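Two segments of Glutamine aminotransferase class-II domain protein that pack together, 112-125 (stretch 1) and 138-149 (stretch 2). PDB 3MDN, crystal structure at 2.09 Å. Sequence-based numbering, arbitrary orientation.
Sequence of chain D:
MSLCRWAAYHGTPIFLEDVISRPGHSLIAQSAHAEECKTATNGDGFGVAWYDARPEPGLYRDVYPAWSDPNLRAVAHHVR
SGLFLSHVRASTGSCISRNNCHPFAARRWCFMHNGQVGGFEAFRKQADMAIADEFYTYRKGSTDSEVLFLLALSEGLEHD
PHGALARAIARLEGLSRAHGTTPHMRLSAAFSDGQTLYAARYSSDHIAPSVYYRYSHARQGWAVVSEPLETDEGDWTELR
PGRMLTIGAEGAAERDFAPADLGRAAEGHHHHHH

Stretch 1 112-125: MHNGQVGGFEAFRK
Stretch 2 (138-149) YRKGSTDSEVLF

How does the loop of stretch 2 approach stretch 1? Arg139 (chi1 t, chi2 p) sends NH1 to Glu146 OE1 at 2.9 Å, a salt bridge, and to Thr143 O at 2.9 Å. These bonds tie the loop to the first turn of the helix; Arg139 NH2 lies at the edge of the Phe120 ring, 4.2 Å from Phe120 CZ.

What does Ser142 meet? Its CB lies over one face of the Arg124 guanidinium, 3.5 Å from Arg124 CZ, while Arg124 NE salt-bridges Glu121 OE2 at 3.3 Å. Thr143 then caps helix 144-149, its OG1 accepting from Glu146 N at 3.1 Å.

Why is Asp144 central? With chi1 p, its OD2 accepts from Val117 N at 3.2 Å, nearly straight at 170°, the sole hydrogen bond across the stretches. Its CB sits 3.6 Å from the centroid of the Phe120 ring (chi1 t, chi2 75°), a CH-pi contact. Val117 to Phe120 form a type II turn, and the Phe120 ring presents one face to Asp144.

How does the helix continue? Its axis makes 128° with that of strand 112-114, N-to-C directions compared, and the axes approach to 8.4 Å; Ser145 CA is 5.9 Å from His113 CA. Val147 CG2 packs against Phe120 CZ at 3.6 Å, at the ring edge, and Leu148 CD1 covers one face of the His113 ring.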

# COMPACT_ATOMS: atom_id res chain seq x y z
N MSE D 112 -7.26 -13.97 -16.88
CA MSE D 112 -7.21 -14.40 -15.48
C MSE D 112 -7.56 -15.89 -15.35
O MSE D 112 -8.23 -16.46 -16.21
CB MSE D 112 -8.12 -13.54 -14.60
CG MSE D 112 -9.56 -13.51 -14.99
SE MSE D 112 -10.52 -12.33 -13.77
CE MSE D 112 -12.27 -12.57 -14.66
N HIS D 113 -7.05 -16.50 -14.29
CA HIS D 113 -7.01 -17.93 -14.17
C HIS D 113 -7.21 -18.29 -12.70
O HIS D 113 -6.64 -17.67 -11.82
CB HIS D 113 -5.66 -18.45 -14.72
CG HIS D 113 -5.23 -19.78 -14.16
ND1 HIS D 113 -5.81 -20.97 -14.52
CD2 HIS D 113 -4.24 -20.09 -13.29
CE1 HIS D 113 -5.22 -21.97 -13.88
NE2 HIS D 113 -4.25 -21.46 -13.13
N ASN D 114 -8.06 -19.27 -12.47
CA ASN D 114 -8.30 -19.90 -11.20
C ASN D 114 -7.80 -21.35 -11.36
O ASN D 114 -8.15 -22.04 -12.35
CB ASN D 114 -9.83 -19.85 -10.95
CG ASN D 114 -10.21 -20.08 -9.52
OD1 ASN D 114 -11.40 -19.99 -9.17
ND2 ASN D 114 -9.24 -20.40 -8.67
N GLY D 115 -6.96 -21.79 -10.43
CA GLY D 115 -6.50 -23.19 -10.35
C GLY D 115 -4.98 -23.25 -10.14
O GLY D 115 -4.39 -22.36 -9.53
N GLN D 116 -4.34 -24.28 -10.67
CA GLN D 116 -2.92 -24.48 -10.45
C GLN D 116 -2.34 -25.43 -11.46
O GLN D 116 -3.04 -26.27 -12.04
CB GLN D 116 -2.71 -25.09 -9.06
CG GLN D 116 -3.35 -26.48 -8.89
CD GLN D 116 -2.90 -27.17 -7.60
OE1 GLN D 116 -1.74 -27.59 -7.48
NE2 GLN D 116 -3.80 -27.30 -6.65
N VAL D 117 -1.04 -25.30 -11.67
CA VAL D 117 -0.24 -26.29 -12.35
C VAL D 117 0.52 -26.99 -11.23
O VAL D 117 1.28 -26.34 -10.50
CB VAL D 117 0.68 -25.57 -13.35
CG1 VAL D 117 1.58 -26.56 -14.10
CG2 VAL D 117 -0.20 -24.75 -14.33
N GLY D 118 0.29 -28.29 -11.06
CA GLY D 118 0.85 -29.01 -9.93
C GLY D 118 2.37 -29.06 -9.90
O GLY D 118 2.99 -29.44 -10.88
N GLY D 119 2.96 -28.66 -8.77
CA GLY D 119 4.40 -28.73 -8.53
C GLY D 119 5.17 -27.66 -9.27
O GLY D 119 6.39 -27.73 -9.39
N PHE D 120 4.45 -26.65 -9.76
CA PHE D 120 5.02 -25.63 -10.65
C PHE D 120 6.38 -25.12 -10.17
O PHE D 120 7.34 -25.03 -10.95
CB PHE D 120 4.03 -24.49 -10.80
CG PHE D 120 4.51 -23.38 -11.71
CD1 PHE D 120 4.51 -23.55 -13.09
CD2 PHE D 120 4.90 -22.16 -11.17
CE1 PHE D 120 4.90 -22.53 -13.91
CE2 PHE D 120 5.30 -21.12 -12.01
CZ PHE D 120 5.32 -21.31 -13.37
N GLU D 121 6.49 -24.80 -8.88
CA GLU D 121 7.74 -24.22 -8.39
C GLU D 121 8.95 -25.11 -8.65
O GLU D 121 10.05 -24.62 -8.82
CB GLU D 121 7.66 -23.80 -6.92
CG GLU D 121 7.14 -22.39 -6.77
CD GLU D 121 8.15 -21.31 -7.22
OE1 GLU D 121 9.31 -21.29 -6.71
OE2 GLU D 121 7.78 -20.47 -8.08
N ALA D 122 8.74 -26.42 -8.75
CA ALA D 122 9.85 -27.33 -9.02
C ALA D 122 10.34 -27.25 -10.48
O ALA D 122 11.41 -27.77 -10.80
CB ALA D 122 9.50 -28.76 -8.64
N PHE D 123 9.59 -26.58 -11.36
CA PHE D 123 10.06 -26.46 -12.75
C PHE D 123 9.87 -25.07 -13.35
O PHE D 123 9.76 -24.93 -14.57
CB PHE D 123 9.44 -27.55 -13.66
CG PHE D 123 7.92 -27.53 -13.72
CD1 PHE D 123 7.17 -28.33 -12.86
CD2 PHE D 123 7.26 -26.76 -14.66
CE1 PHE D 123 5.78 -28.33 -12.94
CE2 PHE D 123 5.90 -26.77 -14.76
CZ PHE D 123 5.14 -27.55 -13.89
N ARG D 124 9.83 -24.05 -12.49
CA ARG D 124 9.49 -22.72 -12.99
C ARG D 124 10.43 -22.30 -14.12
O ARG D 124 9.98 -21.71 -15.10
CB ARG D 124 9.48 -21.65 -11.90
CG ARG D 124 9.28 -20.24 -12.49
CD ARG D 124 8.58 -19.29 -11.54
NE ARG D 124 9.46 -18.92 -10.46
CZ ARG D 124 10.29 -17.89 -10.49
NH1 ARG D 124 11.05 -17.67 -9.45
NH2 ARG D 124 10.37 -17.09 -11.55
N LYS D 125 11.71 -22.63 -13.98
CA LYS D 125 12.70 -22.24 -14.97
C LYS D 125 12.34 -22.73 -16.38
O LYS D 125 12.32 -21.92 -17.32
CB LYS D 125 14.10 -22.73 -14.58
CG LYS D 125 15.19 -22.28 -15.52
CD LYS D 125 16.57 -22.51 -14.90
CE LYS D 125 17.66 -22.01 -15.81
NZ LYS D 125 18.95 -22.48 -15.32
N TYR D 138 6.91 -9.29 -21.09
CA TYR D 138 5.70 -9.22 -20.26
C TYR D 138 5.76 -10.10 -18.99
O TYR D 138 4.83 -10.09 -18.19
CB TYR D 138 4.46 -9.59 -21.09
CG TYR D 138 4.30 -8.71 -22.31
CD1 TYR D 138 4.54 -9.19 -23.58
CD2 TYR D 138 3.94 -7.37 -22.18
CE1 TYR D 138 4.40 -8.36 -24.71
CE2 TYR D 138 3.80 -6.53 -23.29
CZ TYR D 138 4.02 -7.04 -24.55
OH TYR D 138 3.91 -6.22 -25.65
N ARG D 139 6.83 -10.89 -18.82
CA ARG D 139 6.90 -11.79 -17.67
C ARG D 139 7.42 -10.97 -16.49
O ARG D 139 8.59 -10.67 -16.42
CB ARG D 139 7.79 -13.01 -17.99
CG ARG D 139 8.12 -13.98 -16.81
CD ARG D 139 6.89 -14.47 -16.09
NE ARG D 139 7.16 -15.69 -15.34
CZ ARG D 139 6.32 -16.25 -14.46
NH1 ARG D 139 5.15 -15.67 -14.18
NH2 ARG D 139 6.67 -17.38 -13.85
N LYS D 140 6.51 -10.57 -15.59
CA LYS D 140 6.86 -9.62 -14.50
C LYS D 140 6.90 -10.26 -13.12
O LYS D 140 7.54 -9.75 -12.23
CB LYS D 140 5.89 -8.43 -14.48
CG LYS D 140 5.89 -7.61 -15.77
CD LYS D 140 7.31 -7.12 -16.03
CE LYS D 140 7.33 -6.03 -17.09
NZ LYS D 140 8.72 -5.66 -17.44
N GLY D 141 6.19 -11.36 -12.92
CA GLY D 141 6.19 -12.02 -11.62
C GLY D 141 6.58 -13.47 -11.75
O GLY D 141 7.32 -13.86 -12.67
N SER D 142 6.10 -14.29 -10.82
CA SER D 142 6.54 -15.66 -10.79
C SER D 142 5.39 -16.67 -10.76
O SER D 142 5.62 -17.84 -10.47
CB SER D 142 7.51 -15.89 -9.63
OG SER D 142 6.83 -15.91 -8.40
N THR D 143 4.17 -16.26 -11.09
CA THR D 143 3.06 -17.22 -11.07
C THR D 143 2.94 -18.13 -12.30
O THR D 143 3.41 -17.80 -13.41
CB THR D 143 1.66 -16.55 -10.86
OG1 THR D 143 1.26 -15.84 -12.05
CG2 THR D 143 1.65 -15.66 -9.63
N ASP D 144 2.25 -19.25 -12.09
CA ASP D 144 1.88 -20.16 -13.18
C ASP D 144 0.82 -19.57 -14.07
O ASP D 144 0.83 -19.79 -15.27
CB ASP D 144 1.44 -21.52 -12.67
CG ASP D 144 0.36 -21.44 -11.57
OD1 ASP D 144 -0.31 -20.39 -11.41
OD2 ASP D 144 0.16 -22.45 -10.86
N SER D 145 -0.09 -18.80 -13.49
CA SER D 145 -1.12 -18.12 -14.27
C SER D 145 -0.52 -17.24 -15.34
O SER D 145 -1.00 -17.21 -16.47
CB SER D 145 -2.00 -17.27 -13.35
OG SER D 145 -2.60 -18.09 -12.37
N GLU D 146 0.52 -16.49 -14.98
CA GLU D 146 1.14 -15.53 -15.89
C GLU D 146 1.87 -16.26 -17.01
O GLU D 146 1.78 -15.89 -18.16
CB GLU D 146 2.05 -14.56 -15.15
CG GLU D 146 2.57 -13.43 -16.03
CD GLU D 146 3.49 -12.47 -15.35
OE1 GLU D 146 4.29 -12.90 -14.46
OE2 GLU D 146 3.47 -11.27 -15.74
N VAL D 147 2.56 -17.34 -16.66
CA VAL D 147 3.09 -18.25 -17.67
C VAL D 147 2.03 -18.75 -18.66
O VAL D 147 2.22 -18.65 -19.88
CB VAL D 147 3.81 -19.47 -17.05
CG1 VAL D 147 4.52 -20.29 -18.16
CG2 VAL D 147 4.84 -19.00 -16.08
N LEU D 148 0.93 -19.29 -18.16
CA LEU D 148 -0.10 -19.82 -19.03
C LEU D 148 -0.50 -18.75 -20.07
O LEU D 148 -0.68 -19.03 -21.26
CB LEU D 148 -1.31 -20.24 -18.20
CG LEU D 148 -2.11 -21.54 -18.43
CD1 LEU D 148 -3.56 -21.29 -18.05
CD2 LEU D 148 -2.02 -22.11 -19.86
N PHE D 149 -0.68 -17.52 -19.61
CA PHE D 149 -1.10 -16.43 -20.49
C PHE D 149 -0.04 -16.13 -21.55
O PHE D 149 -0.33 -16.04 -22.72
CB PHE D 149 -1.37 -15.17 -19.68
CG PHE D 149 -1.70 -13.93 -20.50
CD1 PHE D 149 -2.59 -13.98 -21.56
CD2 PHE D 149 -1.17 -12.70 -20.12
CE1 PHE D 149 -2.92 -12.80 -22.27
CE2 PHE D 149 -1.48 -11.53 -20.83
CZ PHE D 149 -2.36 -11.59 -21.89